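Side-chain contacts in Lmo2445 protein (Listeria monocytogenes EGD-e, PDB 5HZL), which is a secreted, calcium-binding internalin-like leucine-rich-repeat protein of unknown function: residues Glu31-Ala34 / Gly35-Lys39; Leu83-Ser87 / Asn88-Glu92. One frame throughout, in Å; residues are numbered along the deposited sequence.

Contact 1. Residues Glu31-Ala34 / Gly35-Lys39. With CA (calcium ion), chain H; CA (calcium ion), chain B.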
loop_
_atom_site.group_PDB
_atom_site.type_symbol
_atom_site.label_atom_id
_atom_site.label_comp_id
_atom_site.label_asym_id
_atom_site.label_seq_id
_atom_site.Cartn_x
_atom_site.Cartn_y
_atom_site.Cartn_z
ATOM N N GLU A 31 -15.908 23.572 4.951
ATOM C CA GLU A 31 -15.729 24.549 3.855
ATOM C C GLU A 31 -15.791 23.842 2.522
ATOM O O GLU A 31 -16.304 24.392 1.567
ATOM C CB GLU A 31 -14.422 25.302 3.974
ATOM C CG GLU A 31 -14.387 26.259 5.143
ATOM C CD GLU A 31 -13.037 26.925 5.307
ATOM O OE1 GLU A 31 -11.986 26.280 5.048
ATOM O OE2 GLU A 31 -13.010 28.110 5.722
ATOM N N ALA A 32 -15.268 22.620 2.471
ATOM C CA ALA A 32 -15.306 21.823 1.254
ATOM C C ALA A 32 -16.757 21.447 0.922
ATOM O O ALA A 32 -17.164 21.575 -0.237
ATOM C CB ALA A 32 -14.444 20.578 1.397
ATOM N N ILE A 33 -17.531 20.994 1.925
ATOM C CA ILE A 33 -18.935 20.631 1.705
ATOM C C ILE A 33 -19.715 21.881 1.289
ATOM O O ILE A 33 -20.573 21.834 0.387
ATOM C CB ILE A 33 -19.638 20.079 2.960
ATOM C CG1 ILE A 33 -18.915 18.868 3.567
ATOM C CG2 ILE A 33 -21.081 19.706 2.638
ATOM C CD1 ILE A 33 -18.799 17.677 2.656
ATOM N N ALA A 34 -19.430 22.994 1.960
ATOM C CA ALA A 34 -20.100 24.249 1.637
ATOM C C ALA A 34 -19.847 24.631 0.190
ATOM O O ALA A 34 -20.744 25.140 -0.470
ATOM C CB ALA A 34 -19.648 25.368 2.565
ATOM N N GLY A 35 -18.632 24.374 -0.291
ATOM C CA GLY A 35 -18.255 24.686 -1.666
ATOM C C GLY A 35 -18.962 23.826 -2.694
ATOM O O GLY A 35 -19.372 24.324 -3.739
ATOM N N GLU A 36 -19.092 22.532 -2.413
ATOM C CA GLU A 36 -19.791 21.627 -3.339
ATOM C C GLU A 36 -21.253 21.947 -3.509
ATOM O O GLU A 36 -21.755 21.879 -4.624
ATOM C CB GLU A 36 -19.628 20.146 -2.946
ATOM C CG GLU A 36 -18.315 19.564 -3.436
ATOM C CD GLU A 36 -18.251 19.469 -4.968
ATOM O OE1 GLU A 36 -17.305 20.045 -5.554
ATOM O OE2 GLU A 36 -19.168 18.862 -5.580
ATOM N N LEU A 37 -21.906 22.279 -2.394
ATOM C CA LEU A 37 -23.332 22.630 -2.354
ATOM C C LEU A 37 -23.570 24.087 -2.691
ATOM O O LEU A 37 -24.702 24.547 -2.724
ATOM C CB LEU A 37 -23.875 22.352 -0.962
ATOM C CG LEU A 37 -23.811 20.891 -0.533
ATOM C CD1 LEU A 37 -24.105 20.750 0.954
ATOM C CD2 LEU A 37 -24.773 20.072 -1.381
ATOM N N ASP A 38 -22.476 24.797 -2.905
ATOM C CA ASP A 38 -22.475 26.197 -3.249
ATOM C C ASP A 38 -23.191 27.094 -2.200
ATOM O O ASP A 38 -24.008 27.951 -2.539
ATOM C CB ASP A 38 -23.016 26.407 -4.668
ATOM C CG ASP A 38 -22.701 27.807 -5.206
ATOM O OD1 ASP A 38 -21.524 28.240 -5.148
ATOM O OD2 ASP A 38 -23.626 28.469 -5.711
ATOM N N LYS A 39 -22.868 26.848 -0.928
ATOM C CA LYS A 39 -23.374 27.608 0.214
ATOM C C LYS A 39 -22.252 28.561 0.568
ATOM O O LYS A 39 -21.084 28.165 0.555
ATOM C CB LYS A 39 -23.640 26.704 1.421
ATOM C CG LYS A 39 -24.705 25.636 1.222
ATOM C CD LYS A 39 -26.061 26.232 0.895
ATOM C CE LYS A 39 -27.129 25.171 0.744
ATOM N NZ LYS A 39 -28.407 25.858 0.423
HETATM CA CA CA H . -18.955 26.736 -5.148
HETATM CA CA CA B . -10.611 28.303 5.943
#

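Contact 2. Residues Leu83-Ser87 / Asn88-Glu92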
loop_
_atom_site.group_PDB
_atom_site.type_symbol
_atom_site.label_atom_id
_atom_site.label_comp_id
_atom_site.label_asym_id
_atom_site.label_seq_id
_atom_site.Cartn_x
_atom_site.Cartn_y
_atom_site.Cartn_z
ATOM N N LEU A 83 -14.573 9.240 -3.752
ATOM C CA LEU A 83 -13.924 9.869 -2.608
ATOM C C LEU A 83 -12.540 10.346 -3.081
ATOM O O LEU A 83 -11.700 9.520 -3.444
ATOM C CB LEU A 83 -13.757 8.875 -1.467
ATOM C CG LEU A 83 -13.016 9.415 -0.243
ATOM C CD1 LEU A 83 -13.693 10.665 0.308
ATOM C CD2 LEU A 83 -12.911 8.332 0.815
ATOM N N ALA A 84 -12.316 11.656 -3.079
ATOM C CA ALA A 84 -11.055 12.270 -3.490
ATOM C C ALA A 84 -10.322 12.812 -2.250
ATOM O O ALA A 84 -10.691 13.876 -1.728
ATOM C CB ALA A 84 -11.336 13.395 -4.471
ATOM N N ILE A 85 -9.301 12.090 -1.783
ATOM C CA ILE A 85 -8.538 12.486 -0.594
ATOM C C ILE A 85 -7.024 12.523 -0.798
ATOM O O ILE A 85 -6.265 12.430 0.162
ATOM C CB ILE A 85 -8.874 11.578 0.620
ATOM C CG1 ILE A 85 -8.646 10.107 0.277
ATOM C CG2 ILE A 85 -10.311 11.785 1.072
ATOM C CD1 ILE A 85 -8.905 9.156 1.419
ATOM N N TRP A 86 -6.589 12.704 -2.036
ATOM C CA TRP A 86 -5.157 12.753 -2.341
ATOM C C TRP A 86 -4.459 14.008 -1.804
ATOM O O TRP A 86 -5.082 15.039 -1.671
ATOM C CB TRP A 86 -4.910 12.569 -3.848
ATOM C CG TRP A 86 -5.739 13.411 -4.792
ATOM C CD1 TRP A 86 -6.941 13.072 -5.340
ATOM C CD2 TRP A 86 -5.409 14.698 -5.321
ATOM N NE1 TRP A 86 -7.392 14.074 -6.160
ATOM C CE2 TRP A 86 -6.471 15.082 -6.176
ATOM C CE3 TRP A 86 -4.329 15.568 -5.150
ATOM C CZ2 TRP A 86 -6.483 16.301 -6.867
ATOM C CZ3 TRP A 86 -4.337 16.795 -5.842
ATOM C CH2 TRP A 86 -5.410 17.146 -6.688
ATOM N N SER A 87 -3.164 13.878 -1.506
ATOM C CA SER A 87 -2.300 14.944 -0.962
ATOM C C SER A 87 -2.667 15.416 0.470
ATOM O O SER A 87 -2.423 16.564 0.838
ATOM C CB SER A 87 -2.145 16.114 -1.944
ATOM O OG SER A 87 -1.463 15.707 -3.116
ATOM N N ASN A 88 -3.273 14.523 1.260
ATOM C CA ASN A 88 -3.634 14.789 2.661
ATOM C C ASN A 88 -2.566 14.197 3.558
ATOM O O ASN A 88 -1.541 13.778 3.060
ATOM C CB ASN A 88 -5.052 14.293 2.968
ATOM C CG ASN A 88 -6.120 15.283 2.527
ATOM O OD1 ASN A 88 -6.087 16.454 2.909
ATOM N ND2 ASN A 88 -7.094 14.809 1.771
ATOM N N ASN A 89 -2.782 14.178 4.868
ATOM C CA ASN A 89 -1.808 13.662 5.841
ATOM C C ASN A 89 -2.589 12.781 6.826
ATOM O O ASN A 89 -2.721 13.059 8.023
ATOM C CB ASN A 89 -1.186 14.864 6.529
ATOM C CG ASN A 89 -0.081 14.486 7.463
ATOM O OD1 ASN A 89 0.603 13.478 7.272
ATOM N ND2 ASN A 89 0.116 15.297 8.478
ATOM N N ILE A 90 -3.081 11.697 6.261
ATOM C CA ILE A 90 -3.991 10.765 6.918
ATOM C C ILE A 90 -3.550 9.855 8.052
ATOM O O ILE A 90 -4.138 9.920 9.124
ATOM C CB ILE A 90 -4.759 9.961 5.809
ATOM C CG1 ILE A 90 -5.610 10.951 4.993
ATOM C CG2 ILE A 90 -5.645 8.856 6.380
ATOM C CD1 ILE A 90 -6.312 10.353 3.788
ATOM N N GLY A 91 -2.562 9.004 7.830
ATOM C CA GLY A 91 -2.160 8.044 8.858
ATOM C C GLY A 91 -3.170 6.906 8.755
ATOM O O GLY A 91 -3.335 6.345 7.672
ATOM N N GLU A 92 -3.857 6.568 9.850
ATOM C CA GLU A 92 -4.866 5.490 9.827
ATOM C C GLU A 92 -6.165 6.011 9.258
ATOM O O GLU A 92 -6.800 6.862 9.862
ATOM C CB GLU A 92 -5.069 4.880 11.213
ATOM C CG GLU A 92 -3.816 4.126 11.648
ATOM C CD GLU A 92 -3.872 3.461 13.007
ATOM O OE1 GLU A 92 -4.787 3.741 13.813
ATOM O OE2 GLU A 92 -2.960 2.657 13.267
#

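Contact 1. Residues Glu31-Ala34 / Gly35-Lys39
The carboxylate of Glu31 chelates a calcium ion with both oxygens, OE1 at 2.6 Å and OE2 at 2.4 Å. One turn on, Gly35 N donates to the backbone O of Glu31 at 3.0 Å. Beyond CG the Glu31 chain is extended (chi2 176°), which carries the carboxylate out from the helix to the ion; Glu27, one turn earlier, binds the same calcium. The other flat acid, Asp38, serves a second calcium, with OD1 3.0 Å from the ion and Gly35 O at 2.8 Å. With CG anti to the backbone N (chi1 -165°), OD1 of Asp38 comes beside the ion, while OD2 lies farther off. Gly35 O binds this calcium and also accepts a weak hydrogen bond from Asp38 N. Lys39 N closes the turn on Ala34 O at 2.8 Å. On another flank of the helix Ile33 and Leu37 lie side by side, CG2 of Ile33 against CD1 of Leu37 at 3.6 Å; Ile33 also packs on Ile20 and Met54, and Leu37 on Thr53. With Asp38 at positive phi, helix 27-36 ends in a Schellman motif whose turn doubles as a calcium site, within the N-terminal cap of the internalin family.

Contact 2. Residues Leu83-Ser87 / Asn88-Glu92
The side-chain amide of Asn88 turns back on the loop and donates from ND2 to Ile85 O, 3.0 Å away. The bond is not aimed at a lone pair: the nitrogen stands above the carbonyl plane of Ile85, at a C=O...N angle of 101°, and the N-H...O angle is a bent 146°. With chi1 at -82°, CG lies beside the backbone N of Asn88, and CB as well as ND2 rests close to the Ile85 carbonyl. The same ND2 also reaches Leu59 O, its stronger partner, while OD1 accepts from Leu62 N and Leu64 N, so four hydrogen bonds to main chain fix the rotation of this buried amide. Elsewhere in the turn, CD1 of Ile85 meets CD1 of Ile90 at 3.7 Å, the two side chains crossing at about a right angle. Ser87 OG lies in the plane of the Trp86 indole, at its edge. Further out, Leu93 and Ala108 pack on Ile85 and Ile113 on Ile90, while backbone bonds to the neighbouring strands hold the entry to the loop: Ala84 to Ile57 and Leu59, Ile85 to Glu107. Leu83, Ile85, Asn88 and Ile90 fill the positions of the leucine-rich-repeat consensus LxLxxNxL, and Asn88, bonded to the preceding turn of the solenoid, has the place of a rung in the asparagine ladder of this fold.

In the fold
Contact 1 comes first along the chain, at the end of helix 27-36, and closes well before contact 2 begins; their centres are 19 Å apart and their nearest atoms about 8 Å, without touching. The first belongs to the calcium-bearing N-terminal cap. The second leaves strand 82-84, next to edge strand 56-58 in the parallel repeat sheet, and runs to strand 91-92 of a separate two-stranded sheet. The loop after strand 56-58 bridges them: Leu59 packs on Ala32 of contact 1 and bonds through its carbonyl to Asn88 of contact 2. The shared Leu59 is consistent with the N-terminal cap packing directly on the first turns of the solenoid and closing that end of it.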